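Local structure of guanine nucleotide exchange factor SRM1 (Saccharomyces cerevisiae, 3OF7) at residues 264-278 against 313-327. The protein promotes the exchange of GDP for GTP on the small GTPases GSP1 and GSP2, binds chromatin, and controls RNA metabolism and nuclear export. Residues are numbered along the deposited sequence; the frame is centred on the assembly and turned at random.
Sequences SGENHCFALTKDNKL and VVIRSIAAGEHHSLI
Phe270 and Ile318 meet where two neighbouring blades of the RCC1 seven-bladed beta-propeller pack face to face, strand 268-273 of one sheet lying over strands 315-320 and 324-327 of the next. The Ile318 side chain crosses that of Phe270 at about a right angle. Its CG2 sits over one face of the Phe270 ring, 4.2 Å from the centroid, a CH-pi contact offset toward the rim. The other branch of Ile318 runs on to CD1, which meets Leu278 CD1 tip to tip at 3.6 Å. Farther along, Leu272 CD2 packs on Ile315 CB (3.7 Å), while Leu278 CD2 reaches the tip of Ile327, so apolar side chains from both sheets meet between them.

Toward the loops 265-267 and 321-323 the backbones draw together. Glu266 N donates to Gly321 O at 3.0 Å, a nearly straight bond (167°) whose donor stands above the carbonyl plane. His268 NE2 adds a weak bond to the same oxygen. With CG between the backbone N and the carbonyl carbon (chi1 62°), the imidazole is directed at this strand end, and Ala320 CB packs near the ring.

The Glu266 side chain lies across Glu322, its OE1 3.4 Å from Glu322 CG, with the carboxylate planes 24° apart. Glu266 OE1 and Glu322 OE2 are like charges only 4.1 Å apart. Both acids have partners in the next blade, between strands 379-384 and 388-393: Glu266 OE2 bonds Ser386 OG and Glu322 OE1 bonds His387 NE2, bonds that probably help the two acids to stay side by side. An alanine in place of Glu266 would probably leave Ser386 without this partner and uncover the CB and CG of Glu322. On the Glu322 side, CG of Glu322 rests 3.4 Å above the plane of the His323 ring, over its centre.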
ATOM      1  N   SER A 264      -0.619   6.034   3.846  1.00 15.70           N
ATOM      2  CA  SER A 264      -0.731   5.409   5.153  1.00 15.46           C
ATOM      3  C   SER A 264       0.160   4.180   5.260  1.00 15.57           C
ATOM      4  O   SER A 264       0.255   3.394   4.312  1.00 15.41           O
ATOM      5  CB  SER A 264      -2.191   5.032   5.418  1.00 15.41           C
ATOM      6  OG  SER A 264      -2.359   4.604   6.756  1.00 17.67           O
ATOM      7  N   GLY A 265       0.838   4.049   6.399  1.00 14.85           N
ATOM      8  CA  GLY A 265       1.399   2.769   6.828  1.00 14.27           C
ATOM      9  C   GLY A 265       0.325   1.995   7.584  1.00 14.38           C
ATOM     10  O   GLY A 265      -0.869   2.320   7.493  1.00 13.76           O
ATOM     11  N   GLU A 266       0.731   0.974   8.337  1.00 14.17           N
ATOM     12  CA  GLU A 266      -0.245   0.143   9.032  1.00 14.19           C
ATOM     13  C   GLU A 266      -1.009   0.932  10.102  1.00 13.90           C
ATOM     14  O   GLU A 266      -2.246   0.943  10.110  1.00 13.19           O
ATOM     15  CB  GLU A 266       0.418  -1.110   9.610  1.00 14.44           C
ATOM     16  CG  GLU A 266       0.861  -2.064   8.508  1.00 15.18           C
ATOM     17  CD  GLU A 266       1.165  -3.472   8.989  1.00 18.04           C
ATOM     18  OE1 GLU A 266       0.973  -3.782  10.186  1.00 18.70           O
ATOM     19  OE2 GLU A 266       1.596  -4.281   8.141  1.00 19.56           O
ATOM     20  N   ASN A 267      -0.261   1.601  10.972  1.00 14.25           N
ATOM     21  CA  ASN A 267      -0.835   2.341  12.098  1.00 15.32           C
ATOM     22  C   ASN A 267      -0.307   3.778  12.193  1.00 15.18           C
ATOM     23  O   ASN A 267      -0.443   4.439  13.231  1.00 15.68           O
ATOM     24  CB  ASN A 267      -0.562   1.585  13.405  1.00 15.07           C
ATOM     25  CG  ASN A 267      -1.201   0.215  13.427  1.00 16.98           C
ATOM     26  OD1 ASN A 267      -2.392   0.060  13.136  1.00 18.17           O
ATOM     27  ND2 ASN A 267      -0.409  -0.799  13.772  1.00 18.89           N
ATOM     28  N   HIS A 268       0.305   4.250  11.110  1.00 14.87           N
ATOM     29  CA  HIS A 268       0.754   5.640  11.018  1.00 14.65           C
ATOM     30  C   HIS A 268       0.431   6.176   9.634  1.00 15.14           C
ATOM     31  O   HIS A 268       0.206   5.396   8.697  1.00 15.18           O
ATOM     32  CB  HIS A 268       2.247   5.782  11.339  1.00 14.63           C
ATOM     33  CG  HIS A 268       3.150   5.052  10.393  1.00 14.96           C
ATOM     34  ND1 HIS A 268       4.044   5.702   9.567  1.00 15.51           N
ATOM     35  CD2 HIS A 268       3.312   3.729  10.155  1.00 12.46           C
ATOM     36  CE1 HIS A 268       4.713   4.810   8.856  1.00 12.11           C
ATOM     37  NE2 HIS A 268       4.288   3.606   9.195  1.00 14.90           N
ATOM     38  N   CYS A 269       0.415   7.499   9.503  1.00 14.91           N
ATOM     39  CA  CYS A 269      -0.170   8.132   8.329  1.00 15.62           C
ATOM     40  C   CYS A 269       0.618   9.351   7.888  1.00 15.73           C
ATOM     41  O   CYS A 269       1.366   9.934   8.671  1.00 15.80           O
ATOM     42  CB  CYS A 269      -1.607   8.557   8.639  1.00 15.31           C
ATOM     43  SG  CYS A 269      -2.638   7.262   9.347  1.00 16.26           S
ATOM     44  N   PHE A 270       0.427   9.729   6.629  1.00 16.18           N
ATOM     45  CA  PHE A 270       1.092  10.882   6.041  1.00 16.73           C
ATOM     46  C   PHE A 270       0.108  11.752   5.287  1.00 17.51           C
ATOM     47  O   PHE A 270      -0.836  11.253   4.660  1.00 17.78           O
ATOM     48  CB  PHE A 270       2.193  10.437   5.083  1.00 16.39           C
ATOM     49  CG  PHE A 270       3.339   9.781   5.762  1.00 16.95           C
ATOM     50  CD1 PHE A 270       4.395  10.539   6.242  1.00 16.48           C
ATOM     51  CD2 PHE A 270       3.352   8.400   5.948  1.00 16.08           C
ATOM     52  CE1 PHE A 270       5.456   9.940   6.892  1.00 17.13           C
ATOM     53  CE2 PHE A 270       4.413   7.792   6.594  1.00 15.26           C
ATOM     54  CZ  PHE A 270       5.462   8.556   7.067  1.00 17.32           C
ATOM     55  N   ALA A 271       0.342  13.061   5.352  1.00 18.54           N
ATOM     56  CA  ALA A 271      -0.402  14.014   4.540  1.00 19.54           C
ATOM     57  C   ALA A 271       0.556  15.076   4.010  1.00 20.32           C
ATOM     58  O   ALA A 271       1.419  15.572   4.737  1.00 20.26           O
ATOM     59  CB  ALA A 271      -1.527  14.642   5.338  1.00 19.19           C
ATOM     60  N   LEU A 272       0.415  15.396   2.729  1.00 21.60           N
ATOM     61  CA  LEU A 272       1.216  16.439   2.099  1.00 22.89           C
ATOM     62  C   LEU A 272       0.283  17.598   1.780  1.00 24.05           C
ATOM     63  O   LEU A 272      -0.753  17.402   1.144  1.00 23.65           O
ATOM     64  CB  LEU A 272       1.880  15.906   0.821  1.00 23.07           C
ATOM     65  CG  LEU A 272       2.711  16.845  -0.064  1.00 23.26           C
ATOM     66  CD1 LEU A 272       3.971  17.331   0.642  1.00 24.42           C
ATOM     67  CD2 LEU A 272       3.078  16.121  -1.364  1.00 23.96           C
ATOM     68  N   THR A 273       0.641  18.795   2.239  1.00 25.41           N
ATOM     69  CA  THR A 273      -0.231  19.960   2.074  1.00 27.13           C
ATOM     70  C   THR A 273       0.006  20.639   0.733  1.00 28.09           C
ATOM     71  O   THR A 273       0.997  20.362   0.055  1.00 28.48           O
ATOM     72  CB  THR A 273      -0.044  21.007   3.202  1.00 27.06           C
ATOM     73  OG1 THR A 273       1.324  21.436   3.242  1.00 27.53           O
ATOM     74  CG2 THR A 273      -0.449  20.429   4.548  1.00 27.70           C
ATOM     75  N   LYS A 274      -0.915  21.535   0.373  1.00 29.68           N
ATOM     76  CA  LYS A 274      -0.811  22.368  -0.822  1.00 30.62           C
ATOM     77  C   LYS A 274       0.510  23.131  -0.882  1.00 31.54           C
ATOM     78  O   LYS A 274       1.053  23.354  -1.968  1.00 31.97           O
ATOM     79  CB  LYS A 274      -1.990  23.342  -0.883  1.00 30.80           C
ATOM     80  N   ASP A 275       1.038  23.491   0.288  1.00 32.09           N
ATOM     81  CA  ASP A 275       2.278  24.267   0.389  1.00 32.53           C
ATOM     82  C   ASP A 275       3.536  23.394   0.542  1.00 32.44           C
ATOM     83  O   ASP A 275       4.589  23.871   0.990  1.00 32.85           O
ATOM     84  CB  ASP A 275       2.171  25.283   1.533  1.00 32.88           C
ATOM     85  CG  ASP A 275       0.978  26.217   1.379  1.00 33.59           C
ATOM     86  N   ASN A 276       3.416  22.122   0.154  1.00 31.85           N
ATOM     87  CA  ASN A 276       4.517  21.139   0.149  1.00 31.04           C
ATOM     88  C   ASN A 276       5.094  20.755   1.519  1.00 30.22           C
ATOM     89  O   ASN A 276       6.238  20.317   1.619  1.00 30.48           O
ATOM     90  CB  ASN A 276       5.641  21.523  -0.841  0.90 31.59           C
ATOM     91  CG  ASN A 276       6.559  20.342  -1.186  0.70 31.95           C
ATOM     92  OD1 ASN A 276       7.783  20.438  -1.071  0.70 31.95           O
ATOM     93  ND2 ASN A 276       5.966  19.221  -1.595  0.70 32.81           N
ATOM     94  N   LYS A 277       4.293  20.903   2.566  1.00 29.18           N
ATOM     95  CA  LYS A 277       4.696  20.484   3.903  1.00 27.94           C
ATOM     96  C   LYS A 277       4.141  19.088   4.188  1.00 26.74           C
ATOM     97  O   LYS A 277       2.942  18.844   4.036  1.00 26.77           O
ATOM     98  CB  LYS A 277       4.216  21.485   4.961  1.00 28.20           C
ATOM     99  CG  LYS A 277       4.857  22.876   4.857  1.00 28.88           C
ATOM    100  N   LEU A 278       5.025  18.179   4.587  1.00 25.23           N
ATOM    101  CA  LEU A 278       4.645  16.798   4.871  1.00 23.81           C
ATOM    102  C   LEU A 278       4.492  16.603   6.379  1.00 22.90           C
ATOM    103  O   LEU A 278       5.417  16.902   7.144  1.00 22.36           O
ATOM    104  CB  LEU A 278       5.696  15.833   4.308  1.00 24.00           C
ATOM    105  CG  LEU A 278       5.485  14.321   4.477  1.00 24.17           C
ATOM    106  CD1 LEU A 278       4.189  13.881   3.813  1.00 22.93           C
ATOM    107  CD2 LEU A 278       6.682  13.537   3.918  1.00 24.46           C
ATOM    108  N   VAL A 313      13.663  18.892  -2.129  1.00 38.52           N
ATOM    109  CA  VAL A 313      12.853  17.698  -2.436  1.00 36.85           C
ATOM    110  C   VAL A 313      11.337  17.917  -2.561  1.00 35.56           C
ATOM    111  O   VAL A 313      10.658  18.321  -1.611  1.00 35.35           O
ATOM    112  CB  VAL A 313      13.230  16.466  -1.515  1.00 36.98           C
ATOM    113  CG1 VAL A 313      13.746  16.910  -0.167  1.00 37.41           C
ATOM    114  CG2 VAL A 313      12.073  15.483  -1.353  1.00 36.74           C
ATOM    115  N   VAL A 314      10.833  17.642  -3.760  1.00 33.94           N
ATOM    116  CA  VAL A 314       9.401  17.637  -4.041  1.00 32.47           C
ATOM    117  C   VAL A 314       8.906  16.191  -3.922  1.00 31.36           C
ATOM    118  O   VAL A 314       9.457  15.290  -4.554  1.00 30.94           O
ATOM    119  CB  VAL A 314       9.106  18.206  -5.460  1.00 32.59           C
ATOM    120  CG1 VAL A 314       7.613  18.194  -5.771  1.00 32.80           C
ATOM    121  CG2 VAL A 314       9.659  19.629  -5.593  1.00 32.75           C
ATOM    122  N   ILE A 315       7.875  15.984  -3.108  1.00 30.12           N
ATOM    123  CA  ILE A 315       7.332  14.646  -2.836  1.00 29.01           C
ATOM    124  C   ILE A 315       6.501  14.123  -4.005  1.00 27.86           C
ATOM    125  O   ILE A 315       5.581  14.797  -4.481  1.00 27.74           O
ATOM    126  CB  ILE A 315       6.456  14.619  -1.542  1.00 29.18           C
ATOM    127  CG1 ILE A 315       7.174  15.259  -0.338  1.00 29.68           C
ATOM    128  CG2 ILE A 315       5.944  13.195  -1.240  1.00 29.54           C
ATOM    129  CD1 ILE A 315       8.550  14.694   0.013  1.00 31.37           C
ATOM    130  N   ARG A 316       6.832  12.923  -4.465  1.00 25.92           N
ATOM    131  CA  ARG A 316       6.060  12.262  -5.507  1.00 24.65           C
ATOM    132  C   ARG A 316       5.053  11.292  -4.888  1.00 23.14           C
ATOM    133  O   ARG A 316       3.856  11.346  -5.184  1.00 23.33           O
ATOM    134  CB  ARG A 316       7.002  11.538  -6.465  1.00 25.04           C
ATOM    135  CG  ARG A 316       6.340  10.757  -7.592  1.00 26.56           C
ATOM    136  CD  ARG A 316       7.433  10.399  -8.581  1.00 30.03           C
ATOM    137  NE  ARG A 316       7.096   9.344  -9.531  1.00 33.31           N
ATOM    138  CZ  ARG A 316       6.436   9.534 -10.670  1.00 34.43           C
ATOM    139  NH1 ARG A 316       5.994  10.745 -10.997  1.00 35.56           N
ATOM    140  NH2 ARG A 316       6.208   8.508 -11.478  1.00 34.62           N
ATOM    141  N   SER A 317       5.534  10.415  -4.011  1.00 21.12           N
ATOM    142  CA  SER A 317       4.670   9.426  -3.376  1.00 19.41           C
ATOM    143  C   SER A 317       5.324   8.867  -2.125  1.00 18.34           C
ATOM    144  O   SER A 317       6.520   9.051  -1.891  1.00 17.67           O
ATOM    145  CB  SER A 317       4.345   8.284  -4.348  1.00 19.65           C
ATOM    146  OG  SER A 317       5.527   7.616  -4.744  1.00 19.90           O
ATOM    147  N   ILE A 318       4.517   8.185  -1.326  1.00 17.03           N
ATOM    148  CA  ILE A 318       4.983   7.598  -0.086  1.00 16.15           C
ATOM    149  C   ILE A 318       4.418   6.183   0.015  1.00 15.21           C
ATOM    150  O   ILE A 318       3.287   5.939  -0.383  1.00 15.68           O
ATOM    151  CB  ILE A 318       4.505   8.431   1.131  1.00 16.11           C
ATOM    152  CG1 ILE A 318       5.047   9.866   1.065  1.00 16.26           C
ATOM    153  CG2 ILE A 318       4.918   7.763   2.447  1.00 16.04           C
ATOM    154  CD1 ILE A 318       4.265  10.826   1.929  1.00 17.81           C
ATOM    155  N   ALA A 319       5.220   5.252   0.520  1.00 14.50           N
ATOM    156  CA  ALA A 319       4.724   3.936   0.875  1.00 13.89           C
ATOM    157  C   ALA A 319       5.203   3.645   2.279  1.00 13.84           C
ATOM    158  O   ALA A 319       6.312   4.035   2.645  1.00 14.45           O
ATOM    159  CB  ALA A 319       5.249   2.883  -0.099  1.00 13.69           C
ATOM    160  N   ALA A 320       4.389   2.953   3.069  1.00 13.34           N
ATOM    161  CA  ALA A 320       4.802   2.629   4.438  1.00 12.82           C
ATOM    162  C   ALA A 320       4.262   1.284   4.905  1.00 12.30           C
ATOM    163  O   ALA A 320       3.160   0.888   4.529  1.00 12.51           O
ATOM    164  CB  ALA A 320       4.392   3.760   5.412  1.00 12.14           C
ATOM    165  N   GLY A 321       5.048   0.590   5.725  1.00 12.50           N
ATOM    166  CA  GLY A 321       4.650  -0.700   6.276  1.00 12.49           C
ATOM    167  C   GLY A 321       4.243  -0.617   7.731  1.00 12.68           C
ATOM    168  O   GLY A 321       3.674   0.383   8.156  1.00 12.91           O
ATOM    169  N   GLU A 322       4.526  -1.667   8.500  1.00 12.63           N
ATOM    170  CA  GLU A 322       4.219  -1.638   9.931  1.00 12.72           C
ATOM    171  C   GLU A 322       5.097  -0.631  10.690  1.00 12.57           C
ATOM    172  O   GLU A 322       4.594   0.186  11.478  1.00 12.26           O
ATOM    173  CB  GLU A 322       4.310  -3.033  10.566  1.00 13.22           C
ATOM    174  CG  GLU A 322       3.766  -3.041  11.995  1.00 14.62           C
ATOM    175  CD  GLU A 322       3.700  -4.409  12.634  1.00 15.88           C
ATOM    176  OE1 GLU A 322       4.382  -5.352  12.178  1.00 16.37           O
ATOM    177  OE2 GLU A 322       2.970  -4.521  13.632  1.00 16.63           O
ATOM    178  N   HIS A 323       6.404  -0.685  10.448  1.00 12.44           N
ATOM    179  CA  HIS A 323       7.349   0.087  11.259  1.00 12.37           C
ATOM    180  C   HIS A 323       8.381   0.848  10.446  1.00 12.23           C
ATOM    181  O   HIS A 323       9.429   1.229  10.981  1.00 12.29           O
ATOM    182  CB  HIS A 323       8.082  -0.831  12.245  1.00 12.32           C
ATOM    183  CG  HIS A 323       7.183  -1.545  13.205  1.00 12.81           C
ATOM    184  ND1 HIS A 323       7.359  -2.871  13.539  1.00 13.31           N
ATOM    185  CD2 HIS A 323       6.131  -1.107  13.937  1.00 13.18           C
ATOM    186  CE1 HIS A 323       6.440  -3.222  14.425  1.00 14.15           C
ATOM    187  NE2 HIS A 323       5.681  -2.169  14.679  1.00 12.35           N
ATOM    188  N   HIS A 324       8.094   1.072   9.167  1.00 12.33           N
ATOM    189  CA  HIS A 324       8.993   1.855   8.310  1.00 12.58           C
ATOM    190  C   HIS A 324       8.219   2.662   7.291  1.00 12.80           C
ATOM    191  O   HIS A 324       7.054   2.365   7.003  1.00 12.97           O
ATOM    192  CB  HIS A 324      10.022   0.959   7.605  1.00 12.70           C
ATOM    193  CG  HIS A 324       9.450   0.119   6.507  1.00 12.39           C
ATOM    194  ND1 HIS A 324       9.812   0.276   5.185  1.00 14.72           N
ATOM    195  CD2 HIS A 324       8.547  -0.890   6.532  1.00 11.13           C
ATOM    196  CE1 HIS A 324       9.162  -0.602   4.444  1.00 10.73           C
ATOM    197  NE2 HIS A 324       8.392  -1.326   5.239  1.00 15.31           N
ATOM    198  N   SER A 325       8.874   3.683   6.752  1.00 12.70           N
ATOM    199  CA  SER A 325       8.259   4.549   5.762  1.00 13.52           C
ATOM    200  C   SER A 325       9.226   4.844   4.637  1.00 13.30           C
ATOM    201  O   SER A 325      10.428   4.904   4.859  1.00 13.52           O
ATOM    202  CB  SER A 325       7.836   5.858   6.412  1.00 13.68           C
ATOM    203  OG  SER A 325       6.955   5.587   7.483  1.00 14.47           O
ATOM    204  N   LEU A 326       8.684   5.051   3.440  1.00 13.86           N
ATOM    205  CA  LEU A 326       9.497   5.322   2.259  1.00 14.56           C
ATOM    206  C   LEU A 326       8.955   6.531   1.518  1.00 15.36           C
ATOM    207  O   LEU A 326       7.806   6.540   1.094  1.00 15.22           O
ATOM    208  CB  LEU A 326       9.524   4.106   1.326  1.00 14.37           C
ATOM    209  CG  LEU A 326       9.948   2.770   1.943  1.00 15.16           C
ATOM    210  CD1 LEU A 326       9.755   1.660   0.930  1.00 15.40           C
ATOM    211  CD2 LEU A 326      11.401   2.805   2.438  1.00 15.27           C
ATOM    212  N   ILE A 327       9.794   7.548   1.375  1.00 15.88           N
ATOM    213  CA  ILE A 327       9.374   8.801   0.764  1.00 17.07           C
ATOM    214  C   ILE A 327      10.106   8.999  -0.553  1.00 16.99           C
ATOM    215  O   ILE A 327      11.327   9.128  -0.577  1.00 17.43           O
ATOM    216  CB  ILE A 327       9.619   9.996   1.708  1.00 17.09           C
ATOM    217  CG1 ILE A 327       8.811   9.816   3.003  1.00 17.60           C
ATOM    218  CG2 ILE A 327       9.238  11.316   1.011  1.00 18.05           C
ATOM    219  CD1 ILE A 327       9.372  10.583   4.206  1.00 20.80           C
TER
HETATM  220  O   HOH W   1       1.905   2.433   1.785  1.00 19.87           O
HETATM  221  O   HOH W   2       0.776   1.225   3.364  1.00 24.88           O